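Local coordinates for protein pyrrolysyl-tRNA synthetase (PDB 3DSQ) that probably charges its cognate tRNA with pyrrolysine in an ATP-dependent reaction, as a class II aminoacyl-tRNA synthetase, at residues 211-214 against 218-221; 137-142 against 248-253. All coordinates share one frame; numbering follows the deposited sequence.

Interaction 1 of 2, residues 211-214 against 218-221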
loop_
_atom_site.group_PDB
_atom_site.type_symbol
_atom_site.label_atom_id
_atom_site.label_comp_id
_atom_site.label_asym_id
_atom_site.label_seq_id
_atom_site.Cartn_x
_atom_site.Cartn_y
_atom_site.Cartn_z
ATOM N N THR B 211 26.351 -12.444 9.351
ATOM C CA THR B 211 25.683 -13.555 10.021
ATOM C C THR B 211 26.000 -13.604 11.514
ATOM O O THR B 211 27.151 -13.463 11.923
ATOM C CB THR B 211 26.081 -14.902 9.397
ATOM O OG1 THR B 211 27.454 -15.179 9.698
ATOM C CG2 THR B 211 25.898 -14.861 7.890
ATOM N N GLU B 212 24.958 -13.801 12.315
ATOM C CA GLU B 212 25.078 -13.883 13.765
ATOM C C GLU B 212 24.197 -15.049 14.197
ATOM O O GLU B 212 23.346 -15.505 13.433
ATOM C CB GLU B 212 24.577 -12.591 14.417
ATOM C CG GLU B 212 25.210 -11.316 13.866
ATOM C CD GLU B 212 26.639 -11.108 14.332
ATOM O OE1 GLU B 212 27.474 -12.015 14.128
ATOM O OE2 GLU B 212 26.929 -10.032 14.900
ATOM N N SER B 213 24.402 -15.541 15.411
ATOM C CA SER B 213 23.600 -16.652 15.906
ATOM C C SER B 213 23.871 -16.903 17.375
ATOM O O SER B 213 24.978 -17.294 17.746
ATOM C CB SER B 213 23.895 -17.923 15.106
ATOM O OG SER B 213 25.267 -18.267 15.173
ATOM N N SER B 214 22.861 -16.676 18.208
ATOM C CA SER B 214 23.002 -16.886 19.643
ATOM C C SER B 214 21.659 -17.161 20.305
ATOM O O SER B 214 20.709 -16.390 20.154
ATOM C CB SER B 214 23.655 -15.668 20.301
ATOM O OG SER B 214 24.964 -15.451 19.803
ATOM N N GLY B 218 18.241 -17.175 16.963
ATOM C CA GLY B 218 18.924 -18.230 16.243
ATOM C C GLY B 218 19.908 -17.669 15.238
ATOM O O GLY B 218 20.574 -16.677 15.517
ATOM N N ASP B 219 20.001 -18.303 14.074
ATOM C CA ASP B 219 20.908 -17.860 13.018
ATOM C C ASP B 219 20.264 -16.739 12.210
ATOM O O ASP B 219 19.253 -16.947 11.536
ATOM C CB ASP B 219 21.252 -19.018 12.073
ATOM C CG ASP B 219 21.947 -20.173 12.779
ATOM O OD1 ASP B 219 23.052 -19.975 13.324
ATOM O OD2 ASP B 219 21.390 -21.287 12.782
ATOM N N THR B 220 20.856 -15.550 12.279
ATOM C CA THR B 220 20.343 -14.395 11.551
ATOM C C THR B 220 21.374 -13.880 10.550
ATOM O O THR B 220 22.578 -13.949 10.796
ATOM C CB THR B 220 19.983 -13.241 12.509
ATOM O OG1 THR B 220 21.168 -12.789 13.176
ATOM C CG2 THR B 220 18.962 -13.703 13.545
ATOM N N VAL B 221 20.889 -13.373 9.420
ATOM C CA VAL B 221 21.752 -12.821 8.383
ATOM C C VAL B 221 21.334 -11.378 8.099
ATOM O O VAL B 221 20.314 -11.135 7.457
ATOM C CB VAL B 221 21.657 -13.638 7.074
ATOM C CG1 VAL B 221 22.447 -12.953 5.966
ATOM C CG2 VAL B 221 22.193 -15.036 7.300
#
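Glu212 and Thr220 form the antiparallel hydrogen-bonded pair of a beta hairpin, in which the strand segments 211-213 and 219-221 run at 158° to each other with their axes 4.5 Å apart. Two nearly straight bonds close it: Glu212 N gives its hydrogen to Thr220 O at 2.8 Å, within the carbonyl plane, and Thr220 N returns one to Glu212 O at 2.7 Å, tilted 26° from the plane of the Glu212 carbonyl. Weaker CA-H...O contacts flank them, among them Thr211 CA to Thr220 O at 3.2 Å. Thr211 and Val221 make the neighbouring non-hydrogen-bonded pair, their side chains side by side, with Thr211 CG2 3.8 Å from Val221 CG2. Each of these methyls is anti to its own carbonyl carbon, which sets both beside the backbone N, on the flank where the two side chains meet. On the other face of the sheet, Thr220 OG1 comes within 3.6 Å of Glu212 CB; beyond CB the glutamate chain bends at chi2 (-74°) and leads away from the partner strand. Ser214 OG bonds back to Ser213 O at 2.8 Å, from above the carbonyl plane. Strand 208-213 is an outermost strand of the mixed sheet within this chain, whereas Val221 bonds through its backbone to Gly233 on the next strand inward and packs on Leu191 of helix 187-201, where Asp219 touches His188.

Interaction 2 of 2, residues 137-142 against 248-253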
loop_
_atom_site.group_PDB
_atom_site.type_symbol
_atom_site.label_atom_id
_atom_site.label_comp_id
_atom_site.label_asym_id
_atom_site.label_seq_id
_atom_site.Cartn_x
_atom_site.Cartn_y
_atom_site.Cartn_z
ATOM N N THR B 137 0.649 -17.384 8.803
ATOM C CA THR B 137 -0.697 -17.892 8.591
ATOM C C THR B 137 -0.823 -18.495 7.193
ATOM O O THR B 137 -1.279 -19.629 7.034
ATOM C CB THR B 137 -1.729 -16.756 8.802
ATOM O OG1 THR B 137 -1.615 -16.266 10.147
ATOM C CG2 THR B 137 -3.152 -17.249 8.578
ATOM N N LEU B 138 -0.402 -17.747 6.178
ATOM C CA LEU B 138 -0.470 -18.244 4.806
ATOM C C LEU B 138 0.384 -19.498 4.625
ATOM O O LEU B 138 0.040 -20.383 3.845
ATOM C CB LEU B 138 -0.035 -17.158 3.818
ATOM C CG LEU B 138 -1.008 -15.986 3.663
ATOM C CD1 LEU B 138 -0.690 -15.212 2.390
ATOM C CD2 LEU B 138 -2.422 -16.513 3.586
ATOM N N TRP B 139 1.505 -19.571 5.335
ATOM C CA TRP B 139 2.352 -20.755 5.249
ATOM C C TRP B 139 1.536 -21.972 5.640
ATOM O O TRP B 139 1.437 -22.946 4.885
ATOM C CB TRP B 139 3.536 -20.657 6.201
ATOM C CG TRP B 139 4.710 -19.909 5.676
ATOM C CD1 TRP B 139 4.877 -19.396 4.415
ATOM C CD2 TRP B 139 5.898 -19.587 6.401
ATOM N NE1 TRP B 139 6.098 -18.774 4.317
ATOM C CE2 TRP B 139 6.746 -18.875 5.520
ATOM C CE3 TRP B 139 6.329 -19.829 7.712
ATOM C CZ2 TRP B 139 8.004 -18.403 5.912
ATOM C CZ3 TRP B 139 7.573 -19.361 8.100
ATOM C CH2 TRP B 139 8.399 -18.655 7.201
ATOM N N ARG B 140 0.948 -21.898 6.829
ATOM C CA ARG B 140 0.148 -22.990 7.365
ATOM C C ARG B 140 -0.967 -23.419 6.428
ATOM O O ARG B 140 -1.296 -24.596 6.370
ATOM C CB ARG B 140 -0.458 -22.606 8.721
ATOM C CG ARG B 140 -1.260 -23.743 9.338
ATOM C CD ARG B 140 -2.214 -23.281 10.430
ATOM N NE ARG B 140 -1.518 -22.687 11.568
ATOM C CZ ARG B 140 -2.081 -22.453 12.750
ATOM N NH1 ARG B 140 -3.354 -22.764 12.958
ATOM N NH2 ARG B 140 -1.370 -21.905 13.727
ATOM N N GLU B 141 -1.560 -22.470 5.707
ATOM C CA GLU B 141 -2.650 -22.791 4.783
ATOM C C GLU B 141 -2.120 -23.358 3.463
ATOM O O GLU B 141 -2.589 -24.391 2.987
ATOM C CB GLU B 141 -3.490 -21.544 4.476
ATOM C CG GLU B 141 -4.160 -20.885 5.678
ATOM C CD GLU B 141 -5.214 -21.764 6.322
ATOM O OE1 GLU B 141 -6.141 -22.217 5.614
ATOM O OE2 GLU B 141 -5.117 -21.999 7.545
ATOM N N LEU B 142 -1.144 -22.675 2.877
ATOM C CA LEU B 142 -0.579 -23.100 1.604
ATOM C C LEU B 142 0.151 -24.442 1.645
ATOM O O LEU B 142 0.110 -25.199 0.672
ATOM C CB LEU B 142 0.346 -22.002 1.060
ATOM C CG LEU B 142 -0.397 -20.717 0.664
ATOM C CD1 LEU B 142 0.578 -19.696 0.106
ATOM C CD2 LEU B 142 -1.480 -21.045 -0.367
ATOM N N ASP B 248 8.699 -27.117 9.239
ATOM C CA ASP B 248 9.567 -27.304 8.088
ATOM C C ASP B 248 10.616 -26.204 8.164
ATOM O O ASP B 248 10.367 -25.135 8.730
ATOM C CB ASP B 248 8.789 -27.168 6.776
ATOM C CG ASP B 248 7.765 -28.268 6.587
ATOM O OD1 ASP B 248 8.134 -29.451 6.709
ATOM O OD2 ASP B 248 6.593 -27.954 6.304
ATOM N N PRO B 249 11.820 -26.465 7.634
ATOM C CA PRO B 249 12.865 -25.444 7.667
ATOM C C PRO B 249 12.387 -24.308 6.772
ATOM O O PRO B 249 11.557 -24.529 5.894
ATOM C CB PRO B 249 14.070 -26.162 7.069
ATOM C CG PRO B 249 13.833 -27.584 7.449
ATOM C CD PRO B 249 12.361 -27.754 7.173
ATOM N N TRP B 250 12.895 -23.100 6.990
ATOM C CA TRP B 250 12.495 -21.966 6.159
ATOM C C TRP B 250 13.465 -20.808 6.282
ATOM O O TRP B 250 14.303 -20.775 7.175
ATOM C CB TRP B 250 11.093 -21.466 6.543
ATOM C CG TRP B 250 10.970 -21.028 7.994
ATOM C CD1 TRP B 250 10.474 -21.765 9.032
ATOM C CD2 TRP B 250 11.362 -19.767 8.552
ATOM N NE1 TRP B 250 10.527 -21.041 10.201
ATOM C CE2 TRP B 250 11.071 -19.813 9.936
ATOM C CE3 TRP B 250 11.930 -18.601 8.018
ATOM C CZ2 TRP B 250 11.329 -18.737 10.796
ATOM C CZ3 TRP B 250 12.187 -17.528 8.877
ATOM C CH2 TRP B 250 11.884 -17.609 10.253
ATOM N N VAL B 251 13.344 -19.859 5.364
ATOM C CA VAL B 251 14.170 -18.666 5.388
ATOM C C VAL B 251 13.280 -17.498 5.027
ATOM O O VAL B 251 12.333 -17.639 4.259
ATOM C CB VAL B 251 15.348 -18.734 4.388
ATOM C CG1 VAL B 251 16.324 -19.833 4.814
ATOM C CG2 VAL B 251 14.829 -18.969 2.976
ATOM N N GLY B 252 13.579 -16.345 5.608
ATOM C CA GLY B 252 12.804 -15.159 5.329
ATOM C C GLY B 252 13.710 -13.955 5.455
ATOM O O GLY B 252 14.557 -13.891 6.347
ATOM N N LEU B 253 13.527 -12.996 4.560
ATOM C CA LEU B 253 14.337 -11.795 4.568
ATOM C C LEU B 253 13.395 -10.606 4.470
ATOM O O LEU B 253 12.481 -10.604 3.644
ATOM C CB LEU B 253 15.298 -11.821 3.373
ATOM C CG LEU B 253 16.457 -10.826 3.298
ATOM C CD1 LEU B 253 17.385 -10.994 4.488
ATOM C CD2 LEU B 253 17.229 -11.061 1.991
#
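Helix 132-142 meets the central mixed sheet of the class II synthetase core through an edge-to-face pair of tryptophans, Trp139 from the helix and Trp250 from the start of strand 250-256. The benzene edge of Trp139 dips onto one face of the Trp250 indole, with CH2 of Trp139 3.4 Å from CD2 of Trp250. Trp139 CZ3 follows at 3.8 Å from Trp250 CG, and the planes are inclined at 50°. The centroids of the six-membered ring of Trp139 and the five-membered ring of Trp250 lie 4.7 Å apart. Trp250 CG sits between its backbone N and carbonyl carbon (chi1 59°), and chi2 of -98° then turns a face of the indole toward Trp139. Both rings are buried, and both indole nitrogens are satisfied: Trp250 NE1 bonds to Asp241 OD1, Trp139 NE1 to Thr178 OG1. A leucine in place of Trp250 would probably leave the Trp139 edge without its aromatic face and Asp241 without its indole N-H mate. Trp139 also packs on Leu180 of strand 171-180, which pairs with strand 250-256, while Leu138 and Leu142 pack against Leu285 and Leu280 of the second subunit, respectively.

Both contacts involve the same mixed sheet, at different depths. Interaction 1 is a surface contact at one margin, between strands adjacent in sequence, and it relies on backbone hydrogen bonds, with modest side-chain help. Interaction 2 is buried and joins a helix to an inner strand more than a hundred residues farther along the chain; two tryptophan rings carry it, and its polar bonds run to residues outside the pair. The hairpin is nested within the loop that interaction 2 closes. Their centres are about 19 Å apart, yet the two touch lightly where Val221 O lies 4.2 Å from Leu253 CD1, and helix 187-201 packs against both Val221 and Val251.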